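Local coordinates for protein succinate dehydrogenase (Membrane anchor subunit) (Mycolicibacterium smegmatis, PDB 7D6V) that anchors a succinate dehydrogenase in the membrane, carries a Rieske-type 2Fe-2S cluster and binds ubiquinone, probably passing electrons from succinate oxidation towards the quinone, at residues Tyr48-Arg52 and Asp255-Met259; Ala53-Tyr59 and Tyr71-Val75; His65-Pro69 and Gly186-Leu192; His155-Tyr160 and Cys206-Val212; Ser166-Thr170 and Val196-Trp200. Numbering follows the deposited sequence.

Contact 1 of 5, residues Tyr48-Arg52 and Asp255-Met259; sequences YATIR and DFYIM
Two helical segments, Tyr48-Arg52 near the end of helix 33-55 and Asp255-Met259 within helix 240-264, run in roughly the same direction, their N-to-C axes at 31° and 12.5 Å apart at closest approach. At that spacing the backbones do not pack; long side chains bridge the gap, and the closest CA pair, Arg52 and Asp255, is 8.1 Å apart. The arrangement is an interhelical salt bridge in the helical membrane-anchor domain, joining its first and last long helices. Arg52, with chi1 near -92° and chi2 and chi3 both m, folds so that its NE gives a hydrogen bond of 2.5 Å to OD2 of Asp255 (t rotamer), with a weak second one from Arg52 NH2 to the same OD2 at 3.3 Å. The guanidinium is also held by the carbonyls of Ser57 and Ala58, so the buried Arg52 ties the turn after its own helix to helix 240-264. Tyr48, in the t rotamer, reaches across with its hydroxyl beside the start of the second segment, where OH lies 3.7 Å from Phe256 CB. Met259 (t, t, p) lays its sulfur over one face of the guanidinium, with SD 3.4 Å from Arg52 NH1.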
# COMPACT_ATOMS: atom_id res chain seq x y z
N TYR C 48 13.10 44.24 12.64
CA TYR C 48 14.50 44.50 12.93
C TYR C 48 15.27 44.83 11.66
O TYR C 48 16.07 45.77 11.63
CB TYR C 48 15.13 43.29 13.63
CG TYR C 48 16.59 43.48 13.96
CD1 TYR C 48 16.98 44.11 15.13
CD2 TYR C 48 17.59 43.03 13.10
CE1 TYR C 48 18.31 44.29 15.43
CE2 TYR C 48 18.92 43.21 13.39
CZ TYR C 48 19.28 43.84 14.56
OH TYR C 48 20.61 44.01 14.86
N ALA C 49 15.03 44.07 10.59
CA ALA C 49 15.76 44.28 9.35
C ALA C 49 15.46 45.64 8.76
O ALA C 49 16.38 46.34 8.31
CB ALA C 49 15.43 43.17 8.35
N THR C 50 14.19 46.05 8.75
CA THR C 50 13.84 47.36 8.20
C THR C 50 14.49 48.48 9.00
O THR C 50 15.12 49.38 8.43
CB THR C 50 12.33 47.52 8.18
OG1 THR C 50 11.72 46.30 7.75
CG2 THR C 50 11.93 48.65 7.25
N ILE C 51 14.37 48.43 10.33
CA ILE C 51 14.92 49.49 11.16
C ILE C 51 16.43 49.58 10.97
O ILE C 51 16.99 50.66 10.77
CB ILE C 51 14.55 49.28 12.64
CG1 ILE C 51 13.04 49.37 12.83
CG2 ILE C 51 15.26 50.29 13.51
CD1 ILE C 51 12.59 49.09 14.25
N ARG C 52 17.12 48.43 11.01
CA ARG C 52 18.57 48.46 10.92
C ARG C 52 19.05 48.84 9.53
O ARG C 52 20.08 49.51 9.39
CB ARG C 52 19.15 47.10 11.33
CG ARG C 52 19.49 47.03 12.80
CD ARG C 52 20.50 48.10 13.17
NE ARG C 52 21.83 47.77 12.67
CZ ARG C 52 22.84 48.62 12.60
NH1 ARG C 52 22.68 49.87 13.00
NH2 ARG C 52 24.01 48.23 12.13
N ASP C 255 24.30 41.32 12.70
CA ASP C 255 24.00 42.75 12.75
C ASP C 255 24.13 43.29 14.16
O ASP C 255 24.73 44.35 14.37
CB ASP C 255 22.60 43.03 12.21
CG ASP C 255 22.43 44.48 11.79
OD1 ASP C 255 22.23 44.76 10.60
OD2 ASP C 255 22.50 45.36 12.67
N PHE C 256 23.54 42.61 15.14
CA PHE C 256 23.50 43.14 16.49
C PHE C 256 24.91 43.28 17.06
O PHE C 256 25.25 44.31 17.65
CB PHE C 256 22.63 42.25 17.38
CG PHE C 256 22.30 42.86 18.70
CD1 PHE C 256 21.58 44.04 18.77
CD2 PHE C 256 22.72 42.26 19.88
CE1 PHE C 256 21.28 44.60 19.99
CE2 PHE C 256 22.42 42.82 21.09
CZ PHE C 256 21.70 43.99 21.15
N TYR C 257 25.75 42.25 16.87
CA TYR C 257 27.11 42.31 17.38
C TYR C 257 27.91 43.41 16.69
O TYR C 257 28.63 44.17 17.35
CB TYR C 257 27.80 40.96 17.19
CG TYR C 257 29.21 40.94 17.75
CD1 TYR C 257 29.44 40.63 19.08
CD2 TYR C 257 30.30 41.23 16.95
CE1 TYR C 257 30.71 40.62 19.59
CE2 TYR C 257 31.57 41.22 17.45
CZ TYR C 257 31.78 40.91 18.77
OH TYR C 257 33.05 40.90 19.28
N ILE C 258 27.81 43.51 15.36
CA ILE C 258 28.58 44.52 14.65
C ILE C 258 28.14 45.91 15.08
O ILE C 258 28.96 46.81 15.28
CB ILE C 258 28.47 44.32 13.13
CG1 ILE C 258 29.19 43.05 12.71
CG2 ILE C 258 29.08 45.50 12.40
CD1 ILE C 258 29.23 42.83 11.22
N MET C 259 26.83 46.12 15.24
CA MET C 259 26.32 47.40 15.72
C MET C 259 26.86 47.72 17.11
O MET C 259 27.24 48.87 17.38
CB MET C 259 24.80 47.37 15.75
CG MET C 259 24.17 48.67 16.20
SD MET C 259 22.37 48.57 16.18
CE MET C 259 22.10 47.50 17.59

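Contact 2 of 5, residues Ala53-Tyr59 and Tyr71-Val75; sequences AFWGSAY and YSPCV
A tyrosine hydroxyl is inserted into the backbone at the end of helix 33-55: Tyr71 OH accepts a hydrogen bond of 2.7 Å from Gly56 N, with an N-H...O angle of 156°. The same hydroxyl bonds to the carbonyl of Arg52, so it bridges Arg52 O and Gly56 N, the i and i+4 pair that a continuing helix would have joined directly. Gly56 has phi/psi of 82/5; a CB there would press against the carbonyl O of Trp55, which suits glycine. The chain then runs extended through Ser57 (-150/170), takes a positive phi of 58° at Ala58 and turns Tyr59 back on Tyr71, their CA atoms 6.9 Å apart. The segment Tyr71-Val75 is irregular loop. Tyr59 (p) and Tyr71 (m) form an offset stack with ring planes at 2° and centroids 4.6 Å apart, the closest atoms being Tyr59 CG and Tyr71 CD2 at 3.7 Å. Tyr59 CB adds a CH-pi contact, 3.8 Å from the Tyr71 ring centroid. Cys74, in the t rotamer, places SG 4.1 Å from Tyr59 CE1 in an oblique sulfur-aromatic contact, while Tyr59 OH accepts from the amide of Ala80. Together these make a helix end closed by a positive-phi glycine, with a tyrosine hydroxyl bridging carbonyl and amide and a parallel-displaced tyrosine pair beside it.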
# COMPACT_ATOMS: atom_id res chain seq x y z
N ALA C 53 18.33 48.43 8.48
CA ALA C 53 18.72 48.78 7.13
C ALA C 53 18.54 50.26 6.85
O ALA C 53 19.32 50.85 6.10
CB ALA C 53 17.93 47.95 6.12
N PHE C 54 17.52 50.88 7.44
CA PHE C 54 17.32 52.31 7.23
C PHE C 54 17.97 53.18 8.29
O PHE C 54 17.88 54.41 8.20
CB PHE C 54 15.83 52.62 7.15
CG PHE C 54 15.21 52.24 5.84
CD1 PHE C 54 15.37 53.04 4.73
CD2 PHE C 54 14.48 51.07 5.72
CE1 PHE C 54 14.81 52.69 3.53
CE2 PHE C 54 13.91 50.72 4.52
CZ PHE C 54 14.08 51.53 3.42
N TRP C 55 18.63 52.60 9.29
CA TRP C 55 19.27 53.42 10.32
C TRP C 55 20.37 54.29 9.74
O TRP C 55 20.48 55.47 10.09
CB TRP C 55 19.83 52.54 11.44
CG TRP C 55 20.11 53.33 12.66
CD1 TRP C 55 21.28 53.93 13.00
CD2 TRP C 55 19.18 53.64 13.70
NE1 TRP C 55 21.15 54.59 14.20
CE2 TRP C 55 19.86 54.43 14.65
CE3 TRP C 55 17.84 53.33 13.93
CZ2 TRP C 55 19.25 54.90 15.80
CZ3 TRP C 55 17.23 53.81 15.07
CH2 TRP C 55 17.94 54.58 16.00
N GLY C 56 21.20 53.74 8.86
CA GLY C 56 22.20 54.52 8.18
C GLY C 56 23.48 54.77 8.95
O GLY C 56 24.34 55.52 8.47
N SER C 57 23.64 54.17 10.13
CA SER C 57 24.87 54.33 10.90
C SER C 57 25.12 53.07 11.70
O SER C 57 24.27 52.18 11.79
CB SER C 57 24.80 55.57 11.80
OG SER C 57 23.95 55.35 12.91
N ALA C 58 26.32 53.00 12.29
CA ALA C 58 26.76 51.88 13.12
C ALA C 58 26.72 50.56 12.34
O ALA C 58 26.02 49.61 12.69
CB ALA C 58 25.93 51.78 14.40
N TYR C 59 27.50 50.52 11.26
CA TYR C 59 27.54 49.35 10.40
C TYR C 59 28.95 48.97 9.95
O TYR C 59 29.09 47.97 9.23
CB TYR C 59 26.66 49.58 9.15
CG TYR C 59 27.07 50.77 8.32
CD1 TYR C 59 28.01 50.65 7.31
CD2 TYR C 59 26.53 52.02 8.56
CE1 TYR C 59 28.39 51.73 6.55
CE2 TYR C 59 26.91 53.11 7.81
CZ TYR C 59 27.84 52.96 6.81
OH TYR C 59 28.22 54.04 6.05
N TYR C 71 24.31 45.93 5.16
CA TYR C 71 24.87 47.08 4.46
C TYR C 71 25.96 46.66 3.47
O TYR C 71 26.79 47.48 3.10
CB TYR C 71 25.46 48.09 5.45
CG TYR C 71 24.45 48.89 6.24
CD1 TYR C 71 23.68 48.29 7.22
CD2 TYR C 71 24.29 50.25 6.01
CE1 TYR C 71 22.77 49.02 7.94
CE2 TYR C 71 23.38 50.98 6.74
CZ TYR C 71 22.62 50.36 7.70
OH TYR C 71 21.71 51.09 8.42
N SER C 72 25.96 45.39 3.04
CA SER C 72 27.19 44.81 2.49
C SER C 72 27.63 45.50 1.20
O SER C 72 28.71 46.10 1.18
CB SER C 72 27.04 43.30 2.35
OG SER C 72 26.89 42.68 3.61
N PRO C 73 26.86 45.45 0.09
CA PRO C 73 27.28 46.25 -1.07
C PRO C 73 27.03 47.72 -0.78
O PRO C 73 25.89 48.17 -0.76
CB PRO C 73 26.41 45.72 -2.21
CG PRO C 73 25.77 44.47 -1.68
CD PRO C 73 25.63 44.72 -0.22
N CYS C 74 28.10 48.48 -0.56
CA CYS C 74 28.02 49.82 0.00
C CYS C 74 28.64 50.77 -1.02
O CYS C 74 29.81 51.13 -0.92
CB CYS C 74 28.74 49.83 1.36
SG CYS C 74 28.22 51.08 2.53
N VAL C 75 27.83 51.20 -1.98
CA VAL C 75 28.32 51.77 -3.23
C VAL C 75 28.06 53.27 -3.32
O VAL C 75 28.02 53.82 -4.41
CB VAL C 75 27.72 51.04 -4.44
CG1 VAL C 75 28.09 49.57 -4.41
CG2 VAL C 75 26.21 51.19 -4.46

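Contact 3 of 5, residues His65-Pro69 and Gly186-Leu192; sequences HYLTP and GLGNVIL
The segment Gly186-Leu192 leads from a loop into helix 188-204, and its opening turn receives a tyrosine from a two-stranded antiparallel hairpin, the unit made by strands 60-61 and 66-67. His65 and Tyr66 both face Val61 across this hairpin, a G1 beta bulge with His65 in left-handed conformation (57/52). Tyr66 and Leu67 are strand; Tyr66 (m, chi1 -71°) sets off sideways at CB, but its ring end comes nearer to the helix. Gly186 (-144/26) comes first, its CA 3.7 Å from Tyr66 OH; a CB would crowd that hydroxyl. Leu187, at the N-cap position with phi/psi of 72/-21, turns its side chain away. At Gly188 the helix begins, 7.3 Å from Tyr66 between CA atoms, the nearest such pair. A CB on Gly188 would clash with Tyr66 CE2, so the bare backbone lets the ring lie close. Asn189 (m) folds back over the helix start: its OD1 accepts from Gly186 N at 3.2 Å and takes a weak hydrogen bond from Tyr66 OH at 3.4 Å, while its ND2 bonds to the carbonyl of Ala176 in the preceding loop. One turn on from Gly188, Leu192 (m, t) points back at the hairpin: its CD1 makes apolar contact with Tyr66 CD1 at 3.7 Å and its CD2 with Pro69 CD at 4.4 Å, while CD2 also packs on the backbone, 3.8 Å from Leu67 O.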
# COMPACT_ATOMS: atom_id res chain seq x y z
N HIS C 65 37.78 46.09 9.89
CA HIS C 65 37.11 45.94 8.60
C HIS C 65 35.90 45.02 8.71
O HIS C 65 35.74 44.07 7.95
CB HIS C 65 38.09 45.44 7.54
CG HIS C 65 39.01 46.49 7.02
ND1 HIS C 65 40.11 46.94 7.71
CD2 HIS C 65 39.01 47.19 5.85
CE1 HIS C 65 40.74 47.86 7.01
NE2 HIS C 65 40.09 48.03 5.88
N TYR C 66 35.02 45.33 9.66
CA TYR C 66 33.79 44.58 9.86
C TYR C 66 32.65 45.33 9.20
O TYR C 66 32.47 46.52 9.43
CB TYR C 66 33.49 44.40 11.35
CG TYR C 66 34.40 43.46 12.09
CD1 TYR C 66 35.04 42.42 11.44
CD2 TYR C 66 34.59 43.60 13.45
CE1 TYR C 66 35.87 41.56 12.12
CE2 TYR C 66 35.41 42.74 14.14
CZ TYR C 66 36.05 41.72 13.48
OH TYR C 66 36.87 40.87 14.17
N LEU C 67 31.88 44.62 8.37
CA LEU C 67 30.76 45.21 7.66
C LEU C 67 29.54 44.32 7.83
O LEU C 67 29.61 43.11 7.59
CB LEU C 67 31.07 45.40 6.18
CG LEU C 67 29.98 46.06 5.35
CD1 LEU C 67 29.69 47.47 5.84
CD2 LEU C 67 30.37 46.08 3.89
N THR C 68 28.43 44.92 8.25
CA THR C 68 27.19 44.18 8.40
C THR C 68 26.70 43.68 7.04
O THR C 68 26.80 44.40 6.04
CB THR C 68 26.12 45.06 9.04
OG1 THR C 68 26.58 45.53 10.31
CG2 THR C 68 24.86 44.29 9.23
N PRO C 69 26.19 42.45 6.96
CA PRO C 69 25.58 41.99 5.70
C PRO C 69 24.38 42.82 5.26
O PRO C 69 24.08 42.85 4.06
CB PRO C 69 25.17 40.55 6.01
CG PRO C 69 26.04 40.14 7.13
CD PRO C 69 26.28 41.37 7.95
N GLY C 186 39.24 38.23 15.65
CA GLY C 186 38.64 38.87 16.80
C GLY C 186 37.22 38.53 17.22
O GLY C 186 36.55 39.39 17.79
N LEU C 187 36.74 37.33 16.90
CA LEU C 187 35.39 36.85 17.23
C LEU C 187 34.30 37.53 16.40
O LEU C 187 33.26 36.93 16.13
CB LEU C 187 35.08 37.06 18.71
CG LEU C 187 33.71 36.63 19.22
CD1 LEU C 187 33.52 35.13 19.07
CD2 LEU C 187 33.49 37.08 20.64
N GLY C 188 34.60 38.71 15.85
CA GLY C 188 33.76 39.24 14.80
C GLY C 188 33.98 38.46 13.53
O GLY C 188 33.05 38.21 12.77
N ASN C 189 35.22 38.01 13.32
CA ASN C 189 35.51 37.08 12.25
C ASN C 189 34.74 35.78 12.44
O ASN C 189 34.20 35.23 11.48
CB ASN C 189 37.02 36.81 12.20
CG ASN C 189 37.80 38.03 11.79
OD1 ASN C 189 38.65 38.52 12.54
ND2 ASN C 189 37.53 38.54 10.60
N VAL C 190 34.66 35.29 13.68
CA VAL C 190 33.95 34.04 13.93
C VAL C 190 32.47 34.20 13.59
O VAL C 190 31.89 33.37 12.88
CB VAL C 190 34.15 33.59 15.39
CG1 VAL C 190 33.46 32.27 15.63
CG2 VAL C 190 35.63 33.50 15.71
N ILE C 191 31.85 35.28 14.08
CA ILE C 191 30.43 35.49 13.83
C ILE C 191 30.17 35.66 12.33
O ILE C 191 29.27 35.02 11.77
CB ILE C 191 29.92 36.69 14.64
CG1 ILE C 191 30.17 36.45 16.12
CG2 ILE C 191 28.44 36.93 14.38
CD1 ILE C 191 29.85 37.63 16.99
N LEU C 192 30.96 36.50 11.67
CA LEU C 192 30.76 36.75 10.24
C LEU C 192 30.97 35.48 9.42
O LEU C 192 30.18 35.19 8.51
CB LEU C 192 31.72 37.84 9.76
CG LEU C 192 31.35 39.29 10.05
CD1 LEU C 192 32.55 40.19 9.86
CD2 LEU C 192 30.22 39.73 9.15

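Contact 4 of 5, residues His155-Tyr160 and Cys206-Val212; sequences HRYFFY and CHSCRHV. With FES (Fe2/s2 (inorganic) cluster), chain J.
Metal coordination joins the two segments: His155 NE2 and Cys206 SG each bind FE2 of the 2Fe-2S cluster at 2.5 Å. Both residues are in the t rotamer, His155 on the first turn of helix 155-175 and Cys206 just before helix 207-215. The helical segments cross at -94° with axes 9.6 Å apart, and approach most closely at Arg156 and Ser208, whose CA atoms are 5.5 Å apart. Hydrogen bonding within the second segment is centred on the same cysteine, an N-cap whose SG accepts from Cys209 N at 3.4 Å, although the sulfur position is less certain. His207 N lies 3.4 Å from cluster sulfide S1, and His155 ND1 bonds to Thr113. The cluster is the membrane-embedded Rieske-type centre of this enzyme; FE2 takes one histidine and one cysteine, whereas a classical Rieske centre has both histidines on one iron. Aromatic and sulfur packing backs the ligands. Phe159 (t) sets CZ 3.5 Å from Cys209 CB and CD1 4.0 Å from Cys206 SG, the latter an oblique sulfur-aromatic contact. Charge gathers at the boundary with the iron-sulfur subunit, where Arg156 makes salt bridges to Asp233, Asp237 and Glu229 of that subunit; Ser208 OG bonds to the same Glu229. Within the contact Arg156 NH2 lies 3.8 Å from His211 CE1, and at the edge Tyr160 OH comes within 4.0 Å of Val212 CG2.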
# COMPACT_ATOMS: atom_id res chain seq x y z
N HIS C 155 11.62 32.06 -9.30
CA HIS C 155 12.46 31.98 -8.12
C HIS C 155 13.91 31.64 -8.46
O HIS C 155 14.82 32.04 -7.73
CB HIS C 155 11.88 30.94 -7.16
CG HIS C 155 12.65 30.81 -5.89
ND1 HIS C 155 12.96 31.88 -5.08
CD2 HIS C 155 13.19 29.72 -5.28
CE1 HIS C 155 13.65 31.47 -4.04
NE2 HIS C 155 13.80 30.16 -4.14
N ARG C 156 14.14 30.90 -9.55
CA ARG C 156 15.51 30.50 -9.89
C ARG C 156 16.38 31.70 -10.23
O ARG C 156 17.60 31.67 -10.00
CB ARG C 156 15.48 29.51 -11.05
CG ARG C 156 14.76 30.01 -12.29
CD ARG C 156 14.66 28.93 -13.35
NE ARG C 156 13.71 27.89 -12.97
CZ ARG C 156 13.29 26.93 -13.78
NH1 ARG C 156 13.73 26.87 -15.02
NH2 ARG C 156 12.42 26.03 -13.34
N TYR C 157 15.80 32.78 -10.74
CA TYR C 157 16.59 33.96 -11.05
C TYR C 157 17.01 34.70 -9.79
O TYR C 157 18.14 35.18 -9.68
CB TYR C 157 15.82 34.87 -12.00
CG TYR C 157 15.69 34.26 -13.37
CD1 TYR C 157 16.55 34.62 -14.39
CD2 TYR C 157 14.73 33.30 -13.62
CE1 TYR C 157 16.44 34.05 -15.64
CE2 TYR C 157 14.61 32.72 -14.86
CZ TYR C 157 15.47 33.10 -15.86
OH TYR C 157 15.35 32.53 -17.10
N PHE C 158 16.11 34.76 -8.80
CA PHE C 158 16.51 35.27 -7.50
C PHE C 158 17.50 34.34 -6.83
O PHE C 158 18.31 34.79 -6.02
CB PHE C 158 15.27 35.48 -6.63
CG PHE C 158 14.32 36.49 -7.19
CD1 PHE C 158 14.73 37.79 -7.41
CD2 PHE C 158 13.02 36.14 -7.51
CE1 PHE C 158 13.87 38.72 -7.94
CE2 PHE C 158 12.16 37.07 -8.04
CZ PHE C 158 12.58 38.36 -8.25
N PHE C 159 17.47 33.05 -7.16
CA PHE C 159 18.50 32.13 -6.69
C PHE C 159 19.87 32.47 -7.28
O PHE C 159 20.88 32.46 -6.57
CB PHE C 159 18.10 30.69 -7.02
CG PHE C 159 19.23 29.71 -6.94
CD1 PHE C 159 19.77 29.34 -5.73
CD2 PHE C 159 19.75 29.15 -8.10
CE1 PHE C 159 20.80 28.44 -5.66
CE2 PHE C 159 20.79 28.25 -8.03
CZ PHE C 159 21.31 27.90 -6.81
N TYR C 160 19.92 32.79 -8.57
CA TYR C 160 21.17 33.23 -9.18
C TYR C 160 21.67 34.52 -8.53
O TYR C 160 22.86 34.66 -8.22
CB TYR C 160 21.00 33.43 -10.68
CG TYR C 160 20.36 32.27 -11.41
CD1 TYR C 160 20.63 30.96 -11.05
CD2 TYR C 160 19.49 32.49 -12.47
CE1 TYR C 160 20.04 29.90 -11.72
CE2 TYR C 160 18.90 31.45 -13.14
CZ TYR C 160 19.18 30.15 -12.76
OH TYR C 160 18.60 29.10 -13.43
N CYS C 206 18.53 25.14 -1.69
CA CYS C 206 17.35 25.63 -2.40
C CYS C 206 16.74 24.60 -3.34
O CYS C 206 17.45 23.80 -3.95
CB CYS C 206 17.69 26.91 -3.17
SG CYS C 206 16.58 27.26 -4.55
N HIS C 207 15.41 24.61 -3.45
CA HIS C 207 14.70 23.69 -4.33
C HIS C 207 15.02 23.95 -5.79
O HIS C 207 15.02 23.01 -6.60
CB HIS C 207 13.20 23.79 -4.10
CG HIS C 207 12.70 22.96 -2.96
ND1 HIS C 207 12.37 23.49 -1.74
CD2 HIS C 207 12.48 21.63 -2.86
CE1 HIS C 207 11.96 22.53 -0.93
NE2 HIS C 207 12.02 21.39 -1.59
N SER C 208 15.27 25.20 -6.17
CA SER C 208 15.68 25.50 -7.53
C SER C 208 17.10 25.03 -7.80
O SER C 208 17.41 24.62 -8.93
CB SER C 208 15.56 26.99 -7.81
OG SER C 208 14.20 27.40 -7.83
N CYS C 209 17.97 25.08 -6.80
CA CYS C 209 19.31 24.52 -6.95
C CYS C 209 19.25 23.02 -7.19
O CYS C 209 20.00 22.49 -8.02
CB CYS C 209 20.15 24.84 -5.71
SG CYS C 209 21.84 24.20 -5.78
N ARG C 210 18.37 22.32 -6.47
CA ARG C 210 18.21 20.89 -6.67
C ARG C 210 17.78 20.57 -8.09
O ARG C 210 18.26 19.62 -8.70
CB ARG C 210 17.20 20.35 -5.66
CG ARG C 210 17.19 18.85 -5.51
CD ARG C 210 16.04 18.42 -4.63
NE ARG C 210 15.96 16.97 -4.48
CZ ARG C 210 14.87 16.32 -4.12
NH1 ARG C 210 13.75 16.98 -3.87
NH2 ARG C 210 14.89 15.00 -4.01
N HIS C 211 16.85 21.37 -8.63
CA HIS C 211 16.39 21.17 -9.99
C HIS C 211 17.50 21.47 -11.00
O HIS C 211 17.70 20.72 -11.96
CB HIS C 211 15.17 22.04 -10.24
CG HIS C 211 14.68 22.02 -11.66
ND1 HIS C 211 14.90 23.07 -12.53
CD2 HIS C 211 13.98 21.10 -12.35
CE1 HIS C 211 14.36 22.78 -13.69
NE2 HIS C 211 13.80 21.59 -13.61
N VAL C 212 18.22 22.58 -10.80
CA VAL C 212 19.20 23.02 -11.79
C VAL C 212 20.40 22.08 -11.82
O VAL C 212 20.93 21.78 -12.90
CB VAL C 212 19.62 24.47 -11.50
CG1 VAL C 212 20.90 24.82 -12.22
CG2 VAL C 212 18.51 25.42 -11.92
FE1 FES J . 13.80 28.07 -0.59
FE2 FES J . 15.10 28.36 -2.92
S1 FES J . 13.34 27.11 -2.51
S2 FES J . 15.61 29.26 -0.99

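Contact 5 of 5, residues Ser166-Thr170 and Val196-Trp200; sequences SLVNT and VILLW
The indole of Trp200 lies over Ser166, whose CB sits 3.5 Å from the centroid of the six-membered ring, 12° off its normal, in a CH-pi contact. This pairing belongs to an antiparallel helix pair of the membrane-anchor bundle, formed by the consecutive helices 155-175 and 188-204. The segments Ser166-Thr170 and Val196-Trp200 are fully helical, with axes 10.1 Å apart and N-to-C directions at 163°. Register is set at both ends: Ser166 lies level with Trp200, their CA atoms 6.7 Å apart, and Thr170 with Val196, their CA atoms 6.3 Å apart. The small Ser166 leaves room for the indole over its CB. Val196 (t) places CG2 3.6 Å from Asn169 O, while Leu199 CD1 lies 4.1 Å from Asn169 ND2. Leu167 (m, t) brings CD2 to 3.8 Å from Trp200 CZ2. With chi1 near -90° and chi2 near 122°, Trp200 reaches across to Thr170 (m): Thr170 OG1 donates to Ser166 O at 2.5 Å and accepts from Trp200 NE1 at 2.8 Å.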
# COMPACT_ATOMS: atom_id res chain seq x y z
N SER C 166 25.85 36.06 -2.17
CA SER C 166 26.64 35.21 -1.27
C SER C 166 28.12 35.33 -1.58
O SER C 166 28.95 35.32 -0.66
CB SER C 166 26.18 33.76 -1.39
OG SER C 166 24.97 33.55 -0.68
N LEU C 167 28.48 35.44 -2.85
CA LEU C 167 29.89 35.67 -3.19
C LEU C 167 30.36 37.02 -2.64
O LEU C 167 31.49 37.13 -2.13
CB LEU C 167 30.09 35.61 -4.70
CG LEU C 167 29.99 34.20 -5.29
CD1 LEU C 167 29.92 34.26 -6.81
CD2 LEU C 167 31.17 33.37 -4.85
N VAL C 168 29.52 38.04 -2.73
CA VAL C 168 29.89 39.35 -2.19
C VAL C 168 30.09 39.27 -0.68
O VAL C 168 31.06 39.82 -0.13
CB VAL C 168 28.83 40.40 -2.57
CG1 VAL C 168 28.95 41.63 -1.68
CG2 VAL C 168 28.98 40.78 -4.02
N ASN C 169 29.19 38.59 0.02
CA ASN C 169 29.33 38.42 1.46
C ASN C 169 30.56 37.59 1.83
O ASN C 169 31.18 37.84 2.86
CB ASN C 169 28.07 37.78 2.04
CG ASN C 169 26.88 38.70 2.00
OD1 ASN C 169 27.03 39.92 1.95
ND2 ASN C 169 25.68 38.13 2.01
N THR C 170 30.91 36.60 1.00
CA THR C 170 32.13 35.84 1.24
C THR C 170 33.35 36.73 1.11
O THR C 170 34.30 36.62 1.90
CB THR C 170 32.21 34.67 0.26
OG1 THR C 170 30.93 34.03 0.19
CG2 THR C 170 33.24 33.67 0.72
N VAL C 196 28.26 33.55 7.09
CA VAL C 196 28.48 33.33 5.66
C VAL C 196 28.34 31.86 5.31
O VAL C 196 27.72 31.50 4.30
CB VAL C 196 29.85 33.90 5.24
CG1 VAL C 196 30.27 33.34 3.90
CG2 VAL C 196 29.79 35.41 5.19
N ILE C 197 28.92 30.98 6.13
CA ILE C 197 28.82 29.54 5.88
C ILE C 197 27.37 29.09 5.92
O ILE C 197 26.91 28.33 5.06
CB ILE C 197 29.69 28.77 6.89
CG1 ILE C 197 31.17 29.00 6.61
CG2 ILE C 197 29.37 27.28 6.85
CD1 ILE C 197 32.08 28.48 7.71
N LEU C 198 26.61 29.55 6.92
CA LEU C 198 25.22 29.13 7.03
C LEU C 198 24.37 29.69 5.89
O LEU C 198 23.45 29.03 5.41
CB LEU C 198 24.66 29.55 8.39
CG LEU C 198 25.13 28.65 9.53
CD1 LEU C 198 24.74 29.23 10.88
CD2 LEU C 198 24.58 27.25 9.37
N LEU C 199 24.68 30.91 5.44
CA LEU C 199 24.00 31.46 4.28
C LEU C 199 24.28 30.64 3.04
O LEU C 199 23.38 30.41 2.22
CB LEU C 199 24.42 32.91 4.06
CG LEU C 199 23.81 33.96 4.99
CD1 LEU C 199 24.38 35.33 4.67
CD2 LEU C 199 22.30 33.96 4.87
N TRP C 200 25.52 30.19 2.87
CA TRP C 200 25.84 29.32 1.75
C TRP C 200 25.07 28.01 1.83
O TRP C 200 24.58 27.50 0.82
CB TRP C 200 27.34 29.04 1.70
CG TRP C 200 28.12 30.01 0.88
CD1 TRP C 200 29.15 30.79 1.29
CD2 TRP C 200 27.94 30.29 -0.51
NE1 TRP C 200 29.62 31.55 0.26
CE2 TRP C 200 28.89 31.26 -0.87
CE3 TRP C 200 27.06 29.82 -1.49
CZ2 TRP C 200 29.00 31.77 -2.16
CZ3 TRP C 200 27.16 30.33 -2.77
CH2 TRP C 200 28.12 31.30 -3.09

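Contacts 3 and 4 are the buried ones; contacts 1, 2 and 5 are partly buried and include exposed residues. Helix 33-55 serves contacts 1 and 2, which meet where Arg52 bonds to Tyr71 and Ala58. Contact 3 adjoins both, through Thr68 against Asp255 and against the Tyr59 backbone. Helix 188-204 links contacts 3 and 5, and helix 155-175 links contacts 5 and 4. Chemistry changes along this route: a salt bridge and tyrosine contacts join the end of helix 33-55, the hairpin and helix 240-264, small side chains and an indole join the helices of contact 5, and metal ligation dominates contact 4, whose centre lies about 28 Å from that of contact 1.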